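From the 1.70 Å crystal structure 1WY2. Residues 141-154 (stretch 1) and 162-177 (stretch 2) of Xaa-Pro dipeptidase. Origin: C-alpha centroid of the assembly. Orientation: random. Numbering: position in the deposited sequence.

Stretch 1 (141-154) EIADKAVMAAIEEI
Stretch 2 (162-177) EVAAKVEYLMKMNGAE

Residues 141-153 are helical, as is stretch 2 from its first residue through Lys172; both helices begin earlier in the chain. Their N-to-C directions differ by 147°, so they run roughly antiparallel. The axes approach to 9.1 Å. Ala146, Ala149 and Ala150 line the interface on stretch 1; Ala146 CA lies 5.3 Å from Val167 CA. Ile142 CA and Met171 CA are 6.1 Å apart. No hydrogen bond joins the stretches directly. Most contacts are apolar: carbons meet by van der Waals contact and bury apolar surface.

Val163 (chi1 t) starts the contact. Its CG1 lies 3.9 Å from Ile154 CG1 and 4.3 Å from Ala150 CB. Ile154 (m, t) is the first residue to leave the helical conformation, at phi/psi -75/119.

The CA-to-CB bond of Lys166 points toward stretch 1; its rotamer is t, p, t, m. Its ammonium NZ forms a long salt bridge with the carboxylate OE1 of Glu153 (t, p) at 3.5 Å.

Val167 (m) sits among three alanines. Its CG1 is 3.8 Å from Ala150 CB and 4.2 Å from Ala149 CB. Val167 CG1 is also 3.5 Å from Ala146 O.

Leu170 (t, p) places CD2 3.4 Å from Ala149 CB, a tight methyl contact. Met171 (m, t, m) brings CG 3.6 Å from Ala146 CB and 3.9 Å from Ile142 CG2. Ile142 is m, t.

Asn174 has phi/psi -102/11 and chi1 m. Its ND2 donates to Leu170 O at 2.7 Å. A water accepts from Lys145 NZ at 3.2 Å and donates a weak bond to Asn174 OD1 at 3.5 Å. Lys145 is m, then fully extended.

Gly175 adopts phi/psi 110/-14, where a CB would jam against the preceding carbonyl O. Ala176 N bonds to Met171 O at 3.0 Å. Ala176 CB closes the contact, 4.3 Å from Ile142 CG2.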

ATOM      1  N   GLU A 141      -3.261   3.030  21.679  1.00 18.63           N
ATOM      2  CA  GLU A 141      -3.385   2.115  22.812  1.00 20.52           C
ATOM      3  C   GLU A 141      -3.065   0.707  22.316  1.00 19.72           C
ATOM      4  O   GLU A 141      -2.404  -0.074  23.000  1.00 18.91           O
ATOM      5  CB  GLU A 141      -4.808   2.154  23.376  1.00 23.51           C
ATOM      6  CG  GLU A 141      -4.983   1.379  24.671  1.00 29.82           C
ATOM      7  CD  GLU A 141      -6.426   1.346  25.139  1.00 34.68           C
ATOM      8  OE1 GLU A 141      -7.222   0.570  24.569  1.00 36.12           O
ATOM      9  OE2 GLU A 141      -6.764   2.103  26.074  1.00 39.30           O
ATOM     10  N   ILE A 142      -3.547   0.393  21.117  1.00 18.03           N
ATOM     11  CA  ILE A 142      -3.304  -0.906  20.504  1.00 18.41           C
ATOM     12  C   ILE A 142      -1.816  -1.035  20.169  1.00 18.35           C
ATOM     13  O   ILE A 142      -1.225  -2.106  20.329  1.00 17.80           O
ATOM     14  CB  ILE A 142      -4.152  -1.076  19.216  1.00 18.21           C
ATOM     15  CG1 ILE A 142      -5.636  -1.148  19.589  1.00 19.59           C
ATOM     16  CG2 ILE A 142      -3.725  -2.332  18.455  1.00 19.79           C
ATOM     17  CD1 ILE A 142      -6.567  -1.236  18.405  1.00 22.60           C
ATOM     18  N   ALA A 143      -1.210   0.059  19.718  1.00 17.37           N
ATOM     19  CA  ALA A 143       0.213   0.043  19.377  1.00 16.40           C
ATOM     20  C   ALA A 143       1.038  -0.165  20.646  1.00 17.86           C
ATOM     21  O   ALA A 143       2.027  -0.897  20.635  1.00 16.84           O
ATOM     22  CB  ALA A 143       0.611   1.353  18.693  1.00 17.93           C
ATOM     23  N   ASP A 144       0.632   0.484  21.738  1.00 17.26           N
ATOM     24  CA  ASP A 144       1.340   0.331  23.012  1.00 18.35           C
ATOM     25  C   ASP A 144       1.313  -1.134  23.441  1.00 17.59           C
ATOM     26  O   ASP A 144       2.321  -1.681  23.888  1.00 18.30           O
ATOM     27  CB  ASP A 144       0.697   1.191  24.113  1.00 18.44           C
ATOM     28  CG  ASP A 144       1.167   2.636  24.086  1.00 23.13           C
ATOM     29  OD1 ASP A 144       2.369   2.873  23.833  1.00 23.64           O
ATOM     30  OD2 ASP A 144       0.337   3.536  24.341  1.00 24.83           O
ATOM     31  N   LYS A 145       0.153  -1.768  23.307  1.00 16.91           N
ATOM     32  CA  LYS A 145       0.019  -3.173  23.680  1.00 17.97           C
ATOM     33  C   LYS A 145       0.925  -4.044  22.819  1.00 18.08           C
ATOM     34  O   LYS A 145       1.498  -5.026  23.295  1.00 18.33           O
ATOM     35  CB  LYS A 145      -1.433  -3.633  23.527  1.00 19.05           C
ATOM     36  CG  LYS A 145      -2.366  -3.083  24.589  1.00 23.45           C
ATOM     37  CD  LYS A 145      -3.785  -3.576  24.381  1.00 27.07           C
ATOM     38  CE  LYS A 145      -4.688  -3.100  25.507  1.00 29.19           C
ATOM     39  NZ  LYS A 145      -6.087  -3.584  25.329  1.00 30.97           N
ATOM     40  N   ALA A 146       1.059  -3.674  21.548  1.00 17.00           N
ATOM     41  CA  ALA A 146       1.893  -4.435  20.628  1.00 17.21           C
ATOM     42  C   ALA A 146       3.366  -4.316  21.003  1.00 16.94           C
ATOM     43  O   ALA A 146       4.100  -5.301  20.968  1.00 16.46           O
ATOM     44  CB  ALA A 146       1.673  -3.954  19.200  1.00 18.16           C
ATOM     45  N   VAL A 147       3.794  -3.111  21.361  1.00 16.68           N
ATOM     46  CA  VAL A 147       5.184  -2.899  21.747  1.00 17.62           C
ATOM     47  C   VAL A 147       5.516  -3.675  23.020  1.00 17.14           C
ATOM     48  O   VAL A 147       6.589  -4.273  23.128  1.00 18.89           O
ATOM     49  CB  VAL A 147       5.480  -1.403  21.972  1.00 18.83           C
ATOM     50  CG1 VAL A 147       6.888  -1.226  22.531  1.00 22.95           C
ATOM     51  CG2 VAL A 147       5.342  -0.651  20.655  1.00 20.64           C
ATOM     52  N   MET A 148       4.600  -3.666  23.983  1.00 17.84           N
ATOM     53  CA  MET A 148       4.830  -4.390  25.229  1.00 19.46           C
ATOM     54  C   MET A 148       4.914  -5.881  24.952  1.00 19.60           C
ATOM     55  O   MET A 148       5.715  -6.589  25.564  1.00 19.83           O
ATOM     56  CB  MET A 148       3.717  -4.107  26.243  1.00 20.55           C
ATOM     57  CG  MET A 148       3.717  -2.684  26.793  1.00 22.77           C
ATOM     58  SD  MET A 148       5.274  -2.183  27.573  1.00 27.41           S
ATOM     59  CE  MET A 148       5.172  -3.060  29.163  1.00 28.12           C
ATOM     60  N   ALA A 149       4.083  -6.363  24.029  1.00 19.82           N
ATOM     61  CA  ALA A 149       4.098  -7.776  23.677  1.00 19.34           C
ATOM     62  C   ALA A 149       5.408  -8.113  22.973  1.00 19.44           C
ATOM     63  O   ALA A 149       5.968  -9.190  23.176  1.00 19.71           O
ATOM     64  CB  ALA A 149       2.916  -8.114  22.775  1.00 18.49           C
ATOM     65  N   ALA A 150       5.898  -7.189  22.149  1.00 17.34           N
ATOM     66  CA  ALA A 150       7.149  -7.409  21.425  1.00 18.94           C
ATOM     67  C   ALA A 150       8.309  -7.548  22.401  1.00 20.19           C
ATOM     68  O   ALA A 150       9.153  -8.432  22.261  1.00 21.45           O
ATOM     69  CB  ALA A 150       7.418  -6.252  20.468  1.00 18.61           C
ATOM     70  N   ILE A 151       8.345  -6.661  23.387  1.00 20.42           N
ATOM     71  CA  ILE A 151       9.403  -6.677  24.389  1.00 22.73           C
ATOM     72  C   ILE A 151       9.430  -8.010  25.130  1.00 25.84           C
ATOM     73  O   ILE A 151      10.498  -8.567  25.385  1.00 26.71           O
ATOM     74  CB  ILE A 151       9.208  -5.514  25.392  1.00 22.17           C
ATOM     75  CG1 ILE A 151       9.422  -4.180  24.669  1.00 23.67           C
ATOM     76  CG2 ILE A 151      10.178  -5.646  26.560  1.00 24.56           C
ATOM     77  CD1 ILE A 151       9.139  -2.954  25.525  1.00 24.20           C
ATOM     78  N   GLU A 152       8.251  -8.528  25.453  1.00 27.29           N
ATOM     79  CA  GLU A 152       8.140  -9.791  26.171  1.00 30.22           C
ATOM     80  C   GLU A 152       8.531 -10.978  25.290  1.00 30.74           C
ATOM     81  O   GLU A 152       9.061 -11.978  25.777  1.00 30.29           O
ATOM     82  CB  GLU A 152       6.704  -9.970  26.673  1.00 33.95           C
ATOM     83  CG  GLU A 152       6.527 -11.048  27.731  1.00 39.66           C
ATOM     84  CD  GLU A 152       7.289 -10.740  29.006  1.00 42.62           C
ATOM     85  OE1 GLU A 152       7.244  -9.575  29.459  1.00 45.42           O
ATOM     86  OE2 GLU A 152       7.926 -11.662  29.559  1.00 46.79           O
ATOM     87  N   GLU A 153       8.277 -10.857  23.990  1.00 29.46           N
ATOM     88  CA  GLU A 153       8.577 -11.921  23.039  1.00 29.67           C
ATOM     89  C   GLU A 153      10.029 -11.945  22.580  1.00 30.80           C
ATOM     90  O   GLU A 153      10.542 -12.988  22.169  1.00 32.79           O
ATOM     91  CB  GLU A 153       7.670 -11.789  21.815  1.00 31.96           C
ATOM     92  CG  GLU A 153       7.865 -12.878  20.775  1.00 34.61           C
ATOM     93  CD  GLU A 153       7.550 -14.260  21.313  1.00 37.85           C
ATOM     94  OE1 GLU A 153       6.446 -14.442  21.866  1.00 38.52           O
ATOM     95  OE2 GLU A 153       8.404 -15.163  21.180  1.00 40.02           O
ATOM     96  N   ILE A 154      10.689 -10.797  22.648  1.00 28.65           N
ATOM     97  CA  ILE A 154      12.074 -10.702  22.216  1.00 26.70           C
ATOM     98  C   ILE A 154      13.057 -11.315  23.208  1.00 28.27           C
ATOM     99  O   ILE A 154      13.147 -10.897  24.363  1.00 29.23           O
ATOM    100  CB  ILE A 154      12.454  -9.230  21.948  1.00 26.04           C
ATOM    101  CG1 ILE A 154      11.736  -8.748  20.683  1.00 22.26           C
ATOM    102  CG2 ILE A 154      13.963  -9.088  21.808  1.00 25.32           C
ATOM    103  CD1 ILE A 154      11.837  -7.260  20.439  1.00 24.06           C
ATOM    104  N   GLU A 162       9.328 -13.463  13.179  1.00 18.30           N
ATOM    105  CA  GLU A 162       8.376 -14.195  14.002  1.00 19.19           C
ATOM    106  C   GLU A 162       7.822 -13.299  15.101  1.00 19.15           C
ATOM    107  O   GLU A 162       6.654 -13.418  15.477  1.00 19.58           O
ATOM    108  CB  GLU A 162       9.033 -15.452  14.590  1.00 20.95           C
ATOM    109  CG  GLU A 162       9.169 -16.573  13.563  1.00 25.26           C
ATOM    110  CD  GLU A 162       9.938 -17.778  14.071  1.00 28.40           C
ATOM    111  OE1 GLU A 162       9.871 -18.077  15.282  1.00 31.78           O
ATOM    112  OE2 GLU A 162      10.595 -18.442  13.245  1.00 31.12           O
ATOM    113  N   VAL A 163       8.659 -12.400  15.612  1.00 17.59           N
ATOM    114  CA  VAL A 163       8.215 -11.470  16.640  1.00 18.10           C
ATOM    115  C   VAL A 163       7.183 -10.555  15.982  1.00 17.33           C
ATOM    116  O   VAL A 163       6.120 -10.281  16.545  1.00 17.07           O
ATOM    117  CB  VAL A 163       9.388 -10.614  17.180  1.00 18.36           C
ATOM    118  CG1 VAL A 163       8.863  -9.538  18.126  1.00 20.00           C
ATOM    119  CG2 VAL A 163      10.389 -11.511  17.902  1.00 19.67           C
ATOM    120  N   ALA A 164       7.501 -10.092  14.778  1.00 16.64           N
ATOM    121  CA  ALA A 164       6.597  -9.217  14.043  1.00 16.44           C
ATOM    122  C   ALA A 164       5.259  -9.910  13.815  1.00 17.20           C
ATOM    123  O   ALA A 164       4.200  -9.317  14.014  1.00 17.80           O
ATOM    124  CB  ALA A 164       7.221  -8.821  12.705  1.00 16.54           C
ATOM    125  N   ALA A 165       5.309 -11.174  13.408  1.00 17.09           N
ATOM    126  CA  ALA A 165       4.089 -11.925  13.152  1.00 17.12           C
ATOM    127  C   ALA A 165       3.207 -11.999  14.398  1.00 17.26           C
ATOM    128  O   ALA A 165       1.993 -11.822  14.321  1.00 17.22           O
ATOM    129  CB  ALA A 165       4.436 -13.332  12.670  1.00 14.49           C
ATOM    130  N   LYS A 166       3.826 -12.243  15.549  1.00 16.99           N
ATOM    131  CA  LYS A 166       3.089 -12.357  16.802  1.00 18.11           C
ATOM    132  C   LYS A 166       2.393 -11.063  17.218  1.00 17.93           C
ATOM    133  O   LYS A 166       1.230 -11.088  17.620  1.00 17.90           O
ATOM    134  CB  LYS A 166       4.031 -12.815  17.921  1.00 21.93           C
ATOM    135  CG  LYS A 166       3.359 -13.053  19.269  1.00 27.60           C
ATOM    136  CD  LYS A 166       2.465 -14.285  19.247  1.00 32.48           C
ATOM    137  CE  LYS A 166       1.874 -14.564  20.623  1.00 35.14           C
ATOM    138  NZ  LYS A 166       2.934 -14.802  21.647  1.00 36.64           N
ATOM    139  N   VAL A 167       3.090  -9.934  17.122  1.00 17.23           N
ATOM    140  CA  VAL A 167       2.484  -8.673  17.534  1.00 17.47           C
ATOM    141  C   VAL A 167       1.472  -8.145  16.529  1.00 17.85           C
ATOM    142  O   VAL A 167       0.554  -7.418  16.896  1.00 16.79           O
ATOM    143  CB  VAL A 167       3.553  -7.586  17.823  1.00 17.65           C
ATOM    144  CG1 VAL A 167       4.539  -8.103  18.858  1.00 19.82           C
ATOM    145  CG2 VAL A 167       4.261  -7.182  16.551  1.00 19.73           C
ATOM    146  N   GLU A 168       1.625  -8.510  15.261  1.00 17.72           N
ATOM    147  CA  GLU A 168       0.667  -8.058  14.263  1.00 18.08           C
ATOM    148  C   GLU A 168      -0.630  -8.832  14.469  1.00 18.57           C
ATOM    149  O   GLU A 168      -1.719  -8.308  14.241  1.00 17.23           O
ATOM    150  CB  GLU A 168       1.227  -8.253  12.854  1.00 18.34           C
ATOM    151  CG  GLU A 168       2.406  -7.310  12.579  1.00 19.70           C
ATOM    152  CD  GLU A 168       3.005  -7.467  11.199  1.00 21.96           C
ATOM    153  OE1 GLU A 168       2.835  -8.547  10.593  1.00 24.81           O
ATOM    154  OE2 GLU A 168       3.666  -6.511  10.727  1.00 20.51           O
ATOM    155  N   TYR A 169      -0.507 -10.080  14.912  1.00 16.45           N
ATOM    156  CA  TYR A 169      -1.679 -10.899  15.193  1.00 16.60           C
ATOM    157  C   TYR A 169      -2.381 -10.295  16.405  1.00 17.44           C
ATOM    158  O   TYR A 169      -3.602 -10.171  16.429  1.00 18.04           O
ATOM    159  CB  TYR A 169      -1.266 -12.347  15.486  1.00 17.11           C
ATOM    160  CG  TYR A 169      -2.393 -13.231  15.979  1.00 18.65           C
ATOM    161  CD1 TYR A 169      -2.633 -13.392  17.344  1.00 18.71           C
ATOM    162  CD2 TYR A 169      -3.227 -13.896  15.081  1.00 18.23           C
ATOM    163  CE1 TYR A 169      -3.677 -14.200  17.805  1.00 20.01           C
ATOM    164  CE2 TYR A 169      -4.274 -14.703  15.531  1.00 19.88           C
ATOM    165  CZ  TYR A 169      -4.491 -14.849  16.894  1.00 20.77           C
ATOM    166  OH  TYR A 169      -5.522 -15.648  17.338  1.00 20.68           O
ATOM    167  N   LEU A 170      -1.601  -9.907  17.411  1.00 17.59           N
ATOM    168  CA  LEU A 170      -2.167  -9.308  18.615  1.00 18.63           C
ATOM    169  C   LEU A 170      -2.931  -8.027  18.289  1.00 18.57           C
ATOM    170  O   LEU A 170      -4.022  -7.797  18.816  1.00 20.05           O
ATOM    171  CB  LEU A 170      -1.062  -9.005  19.635  1.00 20.89           C
ATOM    172  CG  LEU A 170      -1.521  -8.303  20.917  1.00 25.37           C
ATOM    173  CD1 LEU A 170      -2.397  -9.248  21.732  1.00 29.81           C
ATOM    174  CD2 LEU A 170      -0.314  -7.863  21.732  1.00 27.95           C
ATOM    175  N   MET A 171      -2.366  -7.194  17.419  1.00 17.18           N
ATOM    176  CA  MET A 171      -3.029  -5.945  17.057  1.00 17.85           C
ATOM    177  C   MET A 171      -4.384  -6.215  16.407  1.00 18.19           C
ATOM    178  O   MET A 171      -5.375  -5.558  16.723  1.00 19.53           O
ATOM    179  CB  MET A 171      -2.152  -5.115  16.115  1.00 17.16           C
ATOM    180  CG  MET A 171      -0.939  -4.484  16.797  1.00 18.45           C
ATOM    181  SD  MET A 171      -0.215  -3.101  15.861  1.00 19.63           S
ATOM    182  CE  MET A 171       0.808  -3.994  14.674  1.00 19.07           C
ATOM    183  N   LYS A 172      -4.423  -7.187  15.506  1.00 18.76           N
ATOM    184  CA  LYS A 172      -5.665  -7.532  14.819  1.00 19.20           C
ATOM    185  C   LYS A 172      -6.707  -8.071  15.790  1.00 21.24           C
ATOM    186  O   LYS A 172      -7.893  -7.748  15.689  1.00 21.59           O
ATOM    187  CB  LYS A 172      -5.394  -8.576  13.736  1.00 22.30           C
ATOM    188  CG  LYS A 172      -4.517  -8.070  12.615  1.00 27.05           C
ATOM    189  CD  LYS A 172      -4.029  -9.209  11.736  1.00 29.37           C
ATOM    190  CE  LYS A 172      -2.909  -8.742  10.823  1.00 31.96           C
ATOM    191  NZ  LYS A 172      -2.353  -9.854  10.001  1.00 31.86           N
ATOM    192  N   MET A 173      -6.268  -8.890  16.737  1.00 21.41           N
ATOM    193  CA  MET A 173      -7.199  -9.460  17.696  1.00 23.02           C
ATOM    194  C   MET A 173      -7.667  -8.422  18.705  1.00 23.84           C
ATOM    195  O   MET A 173      -8.603  -8.665  19.468  1.00 24.95           O
ATOM    196  CB  MET A 173      -6.564 -10.667  18.390  1.00 24.39           C
ATOM    197  CG  MET A 173      -6.266 -11.818  17.427  1.00 25.74           C
ATOM    198  SD  MET A 173      -7.738 -12.535  16.627  1.00 28.92           S
ATOM    199  CE  MET A 173      -8.065 -11.385  15.322  1.00 30.87           C
ATOM    200  N   ASN A 174      -7.019  -7.260  18.698  1.00 22.61           N
ATOM    201  CA  ASN A 174      -7.396  -6.177  19.593  1.00 23.84           C
ATOM    202  C   ASN A 174      -8.213  -5.109  18.874  1.00 22.74           C
ATOM    203  O   ASN A 174      -8.444  -4.025  19.412  1.00 23.48           O
ATOM    204  CB  ASN A 174      -6.160  -5.555  20.240  1.00 25.73           C
ATOM    205  CG  ASN A 174      -5.713  -6.314  21.470  1.00 29.56           C
ATOM    206  OD1 ASN A 174      -6.402  -6.324  22.493  1.00 32.09           O
ATOM    207  ND2 ASN A 174      -4.563  -6.963  21.378  1.00 32.54           N
ATOM    208  N   GLY A 175      -8.642  -5.417  17.653  1.00 22.68           N
ATOM    209  CA  GLY A 175      -9.467  -4.481  16.907  1.00 21.81           C
ATOM    210  C   GLY A 175      -8.872  -3.789  15.696  1.00 20.32           C
ATOM    211  O   GLY A 175      -9.607  -3.193  14.907  1.00 21.58           O
ATOM    212  N   ALA A 176      -7.557  -3.852  15.533  1.00 19.35           N
ATOM    213  CA  ALA A 176      -6.928  -3.200  14.392  1.00 19.62           C
ATOM    214  C   ALA A 176      -7.288  -3.885  13.075  1.00 20.27           C
ATOM    215  O   ALA A 176      -7.419  -5.107  13.015  1.00 20.43           O
ATOM    216  CB  ALA A 176      -5.414  -3.178  14.575  1.00 18.84           C
ATOM    217  N   GLU A 177      -7.465  -3.090  12.024  1.00 19.33           N
ATOM    218  CA  GLU A 177      -7.777  -3.629  10.704  1.00 21.78           C
ATOM    219  C   GLU A 177      -6.557  -4.417  10.241  1.00 22.67           C
ATOM    220  O   GLU A 177      -6.672  -5.502   9.662  1.00 22.93           O
ATOM    221  CB  GLU A 177      -8.035  -2.497   9.709  1.00 24.59           C
ATOM    222  CG  GLU A 177      -9.198  -1.592  10.048  1.00 30.88           C
ATOM    223  CD  GLU A 177      -9.259  -0.381   9.132  1.00 33.89           C
ATOM    224  OE1 GLU A 177      -9.062  -0.554   7.909  1.00 37.34           O
ATOM    225  OE2 GLU A 177      -9.508   0.736   9.630  1.00 31.90           O
TER
HETATM  226  O   HOH W   1      -5.848  -6.729  25.915  1.00 53.64           O